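Local atomic coordinates of conserved protein with 2 CBS domains (Pyrobaculum aerophilum, PDB entry 2RIH), a protein that binds AMP through a pair of CBS domains and is probably an adenine-nucleotide-sensing regulatory protein. Residues E20-A32 and I59-A73. Residues are numbered along the deposited sequence; the frame is centred on the assembly and turned at random. Where two conformers were deposited one is given.
Sequences ETATIREVATELA and ILRAVAQRLDLDGPA
The two helices of the first CBS domain pack together here, and the linker leaving helix 56-64 folds back over the start of helix 24-34. Ile-59 fits as a knob among Ile-24, Val-27, Ala-28 and Leu-31, its CD1 lying 3.9 Å from Ala-28 CA; the short helical segments run at 133° to each other. Next to this knob, Ile-24 lies against the linker: its CB meets Leu-69 O, its CG1 Pro-72 O and its CD1 Asp-68 O, and CG1 also touches Ala-73. A single backbone bridge pairs Thr-23 with Pro-72, Ile-24 N donating to Gly-71 O (2.9 Å) and Ala-73 N to Ala-22 O (2.9 Å). Leu-69 O receives a weak bond from Arg-25 N, so two linker carbonyls take N-H groups at the helix start. Thr-23 and Glu-26 close that end with a capping box. Arg-25 holds Asp-70 side-on, NE to OD1 at 3.0 Å and NH2 to OD2 at 3.1 Å. The carboxylate sits at the guanidinium edge, the two planes 44° apart, while Leu-69 CB covers one guanidinium face, 3.5 Å from NH2. The arginine chain is extended through chi1 and chi2, then bends at chi3 (-49°), bringing NE and NH2 to the carboxylate. A water links Asp-70 OD1 to Thr-23 OG1. Both charged residues also reach the second subunit, Arg-25 NH1 bonding to its Val-63 O and Asp-70 to its Arg-66. A leucine in place of Arg-25 would probably leave Asp-70 without its partner within the chain and that Val-63 carbonyl without this donor. Such helix pairing, meeting its counterpart across a subunit interface, is characteristic of CBS domains in Bateman modules.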
loop_
_atom_site.group_PDB
_atom_site.type_symbol
_atom_site.label_atom_id
_atom_site.label_comp_id
_atom_site.label_asym_id
_atom_site.label_seq_id
_atom_site.Cartn_x
_atom_site.Cartn_y
_atom_site.Cartn_z
ATOM N N GLU A 20 -14.820 -12.689 11.688
ATOM C CA GLU A 20 -14.415 -11.684 12.674
ATOM C C GLU A 20 -13.571 -12.199 13.848
ATOM O O GLU A 20 -12.968 -11.398 14.561
ATOM C CB GLU A 20 -15.656 -10.959 13.213
ATOM C CG GLU A 20 -16.718 -11.857 13.850
ATOM C CD GLU A 20 -17.856 -11.057 14.447
ATOM O OE1 GLU A 20 -19.018 -11.329 14.113
ATOM O OE2 GLU A 20 -17.585 -10.141 15.245
ATOM N N THR A 21 -13.546 -13.517 14.044
ATOM C CA THR A 21 -12.746 -14.175 15.086
ATOM C C THR A 21 -11.310 -14.483 14.642
ATOM O O THR A 21 -10.514 -15.005 15.429
ATOM C CB THR A 21 -13.389 -15.522 15.483
ATOM O OG1 THR A 21 -13.707 -16.256 14.294
ATOM C CG2 THR A 21 -14.664 -15.309 16.292
ATOM N N ALA A 22 -10.985 -14.176 13.384
ATOM C CA ALA A 22 -9.656 -14.451 12.833
ATOM C C ALA A 22 -8.525 -13.858 13.681
ATOM O O ALA A 22 -8.672 -12.803 14.311
ATOM C CB ALA A 22 -9.561 -13.925 11.391
ATOM N N THR A 23 -7.385 -14.540 13.686
ATOM C CA THR A 23 -6.207 -14.015 14.352
ATOM C C THR A 23 -5.474 -13.101 13.387
ATOM O O THR A 23 -5.740 -13.110 12.189
ATOM C CB THR A 23 -5.255 -15.123 14.825
ATOM O OG1 THR A 23 -4.663 -15.776 13.690
ATOM C CG2 THR A 23 -5.999 -16.131 15.707
ATOM N N ILE A 24 -4.536 -12.332 13.920
ATOM C CA ILE A 24 -3.728 -11.428 13.114
ATOM C C ILE A 24 -2.907 -12.176 12.060
ATOM O O ILE A 24 -2.822 -11.736 10.916
ATOM C CB ILE A 24 -2.777 -10.571 13.993
ATOM C CG1 ILE A 24 -3.589 -9.640 14.909
ATOM C CG2 ILE A 24 -1.801 -9.782 13.097
ATOM C CD1 ILE A 24 -2.763 -8.954 15.943
ATOM N N ARG A 25 -2.297 -13.290 12.451
ATOM C CA ARG A 25 -1.478 -14.068 11.523
ATOM C C ARG A 25 -2.318 -14.790 10.469
ATOM O O ARG A 25 -1.842 -15.015 9.356
ATOM C CB ARG A 25 -0.598 -15.089 12.264
ATOM C CG ARG A 25 0.620 -15.518 11.439
ATOM C CD ARG A 25 1.533 -16.477 12.168
ATOM N NE ARG A 25 1.882 -16.032 13.516
ATOM C CZ ARG A 25 2.923 -15.265 13.850
ATOM N NH1 ARG A 25 3.766 -14.803 12.938
ATOM N NH2 ARG A 25 3.121 -14.954 15.123
ATOM N N GLU A 26 -3.546 -15.173 10.821
ATOM C CA GLU A 26 -4.463 -15.771 9.848
ATOM C C GLU A 26 -4.753 -14.781 8.725
ATOM O O GLU A 26 -4.716 -15.151 7.547
ATOM C CB GLU A 26 -5.762 -16.243 10.508
ATOM C CG GLU A 26 -5.603 -17.559 11.257
ATOM C CD GLU A 26 -6.771 -17.875 12.172
ATOM O OE1 GLU A 26 -7.683 -17.037 12.308
ATOM O OE2 GLU A 26 -6.772 -18.972 12.767
ATOM N N VAL A 27 -5.022 -13.528 9.099
ATOM C CA VAL A 27 -5.236 -12.455 8.127
ATOM C C VAL A 27 -3.997 -12.253 7.257
ATOM O O VAL A 27 -4.095 -12.192 6.034
ATOM C CB VAL A 27 -5.600 -11.116 8.812
ATOM C CG1 VAL A 27 -5.583 -9.949 7.785
ATOM C CG2 VAL A 27 -6.948 -11.234 9.518
ATOM N N ALA A 28 -2.839 -12.136 7.900
ATOM C CA ALA A 28 -1.564 -12.004 7.201
ATOM C C ALA A 28 -1.304 -13.133 6.212
ATOM O O ALA A 28 -0.816 -12.887 5.115
ATOM C CB ALA A 28 -0.415 -11.911 8.204
ATOM N N THR A 29 -1.630 -14.363 6.603
ATOM C CA THR A 29 -1.432 -15.539 5.747
ATOM C C THR A 29 -2.294 -15.459 4.485
ATOM O O THR A 29 -1.799 -15.661 3.362
ATOM C CB THR A 29 -1.732 -16.842 6.522
ATOM O OG1 THR A 29 -0.822 -16.951 7.627
ATOM C CG2 THR A 29 -1.612 -18.085 5.620
ATOM N N GLU A 30 -3.568 -15.122 4.661
ATOM C CA GLU A 30 -4.482 -15.037 3.527
ATOM C C GLU A 30 -4.135 -13.890 2.586
ATOM O O GLU A 30 -4.204 -14.043 1.370
ATOM C CB GLU A 30 -5.932 -14.930 3.996
ATOM C CG GLU A 30 -6.418 -16.133 4.774
ATOM C CD GLU A 30 -6.163 -17.453 4.077
ATOM O OE1 GLU A 30 -5.653 -18.381 4.737
ATOM O OE2 GLU A 30 -6.471 -17.562 2.877
ATOM N N LEU A 31 -3.752 -12.748 3.149
ATOM C CA LEU A 31 -3.306 -11.609 2.340
ATOM C C LEU A 31 -2.023 -11.925 1.559
ATOM O O LEU A 31 -1.912 -11.595 0.374
ATOM C CB LEU A 31 -3.077 -10.381 3.220
ATOM C CG LEU A 31 -4.306 -9.650 3.773
ATOM C CD1 LEU A 31 -3.832 -8.481 4.627
ATOM C CD2 LEU A 31 -5.237 -9.184 2.647
ATOM N N ALA A 32 -1.056 -12.550 2.226
ATOM C CA ALA A 32 0.209 -12.934 1.590
ATOM C C ALA A 32 -0.036 -13.877 0.410
ATOM O O ALA A 32 0.526 -13.692 -0.666
ATOM C CB ALA A 32 1.146 -13.600 2.609
ATOM N N ILE A 59 -1.285 -4.550 10.207
ATOM C CA ILE A 59 -0.354 -5.607 10.593
ATOM C C ILE A 59 1.043 -5.023 10.855
ATOM O O ILE A 59 1.735 -5.436 11.795
ATOM C CB ILE A 59 -0.335 -6.717 9.517
ATOM C CG1 ILE A 59 -1.677 -7.473 9.555
ATOM C CG2 ILE A 59 0.870 -7.664 9.720
ATOM C CD1 ILE A 59 -2.015 -8.260 8.304
ATOM N N LEU A 60 1.446 -4.056 10.029
ATOM C CA LEU A 60 2.714 -3.360 10.200
ATOM C C LEU A 60 2.790 -2.736 11.601
ATOM O O LEU A 60 3.784 -2.896 12.312
ATOM C CB LEU A 60 2.853 -2.265 9.127
ATOM C CG LEU A 60 4.160 -1.481 9.017
ATOM C CD1 LEU A 60 5.193 -2.303 8.275
ATOM C CD2 LEU A 60 3.935 -0.149 8.282
ATOM N N ARG A 61 1.731 -2.017 11.974
ATOM C CA ARG A 61 1.646 -1.379 13.289
ATOM C C ARG A 61 1.697 -2.412 14.417
ATOM O O ARG A 61 2.318 -2.176 15.460
ATOM C CB ARG A 61 0.369 -0.536 13.394
ATOM C CG ARG A 61 0.134 0.071 14.778
ATOM C CD ARG A 61 -1.133 0.923 14.835
ATOM N NE ARG A 61 -2.280 0.252 14.227
ATOM C CZ ARG A 61 -2.966 -0.748 14.775
ATOM N NH1 ARG A 61 -3.988 -1.274 14.109
ATOM N NH2 ARG A 61 -2.640 -1.236 15.973
ATOM N N ALA A 62 1.047 -3.556 14.200
ATOM C CA ALA A 62 1.038 -4.667 15.152
ATOM C C ALA A 62 2.450 -5.172 15.431
ATOM O O ALA A 62 2.817 -5.403 16.580
ATOM C CB ALA A 62 0.168 -5.811 14.615
ATOM N N VAL A 63 3.224 -5.343 14.364
ATOM C CA VAL A 63 4.625 -5.738 14.435
ATOM C C VAL A 63 5.438 -4.695 15.229
ATOM O O VAL A 63 6.142 -5.045 16.167
ATOM C CB VAL A 63 5.218 -5.911 13.004
ATOM C CG1 VAL A 63 6.731 -6.110 13.042
ATOM C CG2 VAL A 63 4.547 -7.070 12.278
ATOM N N ALA A 64 5.313 -3.422 14.848
ATOM C CA ALA A 64 6.008 -2.311 15.517
ATOM C C ALA A 64 5.732 -2.264 17.022
ATOM O O ALA A 64 6.627 -1.942 17.809
ATOM C CB ALA A 64 5.624 -0.960 14.861
ATOM N N GLN A 65 4.504 -2.610 17.411
ATOM C CA GLN A 65 4.077 -2.586 18.812
ATOM C C GLN A 65 4.312 -3.902 19.558
ATOM O O GLN A 65 4.008 -4.001 20.743
ATOM C CB GLN A 65 2.600 -2.201 18.899
ATOM C CG GLN A 65 2.327 -0.753 18.499
ATOM C CD GLN A 65 0.848 -0.427 18.430
ATOM O OE1 GLN A 65 -0.002 -1.291 18.634
ATOM N NE2 GLN A 65 0.534 0.826 18.131
ATOM N N ARG A 66 4.855 -4.901 18.866
ATOM C CA ARG A 66 5.175 -6.202 19.464
ATOM C C ARG A 66 3.944 -6.906 20.042
ATOM O O ARG A 66 4.010 -7.538 21.094
ATOM C CB ARG A 66 6.262 -6.059 20.535
ATOM C CG ARG A 66 7.463 -5.250 20.084
ATOM C CD ARG A 66 8.580 -5.281 21.112
ATOM N NE ARG A 66 9.311 -6.536 21.021
ATOM C CZ ARG A 66 10.539 -6.694 20.528
ATOM N NH1 ARG A 66 11.265 -5.671 20.082
ATOM N NH2 ARG A 66 11.052 -7.913 20.491
ATOM N N LEU A 67 2.822 -6.792 19.340
ATOM C CA LEU A 67 1.606 -7.484 19.732
ATOM C C LEU A 67 1.736 -8.977 19.476
ATOM O O LEU A 67 2.533 -9.425 18.630
ATOM C CB LEU A 67 0.396 -6.966 18.956
ATOM C CG LEU A 67 0.058 -5.478 19.012
ATOM C CD1 LEU A 67 -1.264 -5.239 18.277
ATOM C CD2 LEU A 67 -0.002 -4.973 20.455
ATOM N N ASP A 68 0.944 -9.739 20.214
ATOM C CA ASP A 68 0.815 -11.155 19.973
ATOM C C ASP A 68 0.110 -11.306 18.623
ATOM O O ASP A 68 -1.103 -11.109 18.512
ATOM C CB ASP A 68 0.021 -11.817 21.103
ATOM C CG ASP A 68 -0.059 -13.326 20.965
ATOM O OD1 ASP A 68 -0.601 -13.953 21.896
ATOM O OD2 ASP A 68 0.418 -13.894 19.953
ATOM N N LEU A 69 0.898 -11.645 17.607
ATOM C CA LEU A 69 0.419 -11.801 16.226
ATOM C C LEU A 69 -0.478 -13.033 16.035
ATOM O O LEU A 69 -1.113 -13.188 14.998
ATOM C CB LEU A 69 1.616 -11.846 15.267
ATOM C CG LEU A 69 2.190 -10.542 14.676
ATOM C CD1 LEU A 69 1.882 -9.292 15.471
ATOM C CD2 LEU A 69 3.703 -10.703 14.440
ATOM N N ASP A 70 -0.524 -13.908 17.033
ATOM C CA ASP A 70 -1.487 -15.012 17.050
ATOM C C ASP A 70 -2.700 -14.708 17.935
ATOM O O ASP A 70 -3.513 -15.585 18.201
ATOM C CB ASP A 70 -0.801 -16.300 17.493
ATOM C CG ASP A 70 0.191 -16.794 16.476
ATOM O OD1 ASP A 70 -0.224 -17.091 15.342
ATOM O OD2 ASP A 70 1.383 -16.874 16.806
ATOM N N GLY A 71 -2.814 -13.463 18.380
ATOM C CA GLY A 71 -4.013 -12.985 19.055
ATOM C C GLY A 71 -5.047 -12.517 18.032
ATOM O O GLY A 71 -4.790 -12.529 16.826
ATOM N N PRO A 72 -6.235 -12.114 18.506
ATOM C CA PRO A 72 -7.295 -11.668 17.610
ATOM C C PRO A 72 -6.926 -10.467 16.730
ATOM O O PRO A 72 -6.204 -9.557 17.173
ATOM C CB PRO A 72 -8.440 -11.312 18.570
ATOM C CG PRO A 72 -7.807 -11.128 19.890
ATOM C CD PRO A 72 -6.654 -12.071 19.918
ATOM N N ALA A 73 -7.432 -10.480 15.494
ATOM C CA ALA A 73 -7.245 -9.378 14.546
ATOM C C ALA A 73 -8.236 -8.247 14.763
ATOM O O ALA A 73 -7.931 -7.106 14.444
ATOM C CB ALA A 73 -7.338 -9.876 13.102
HETATM O O HOH W 1 -2.679 -17.428 14.426
#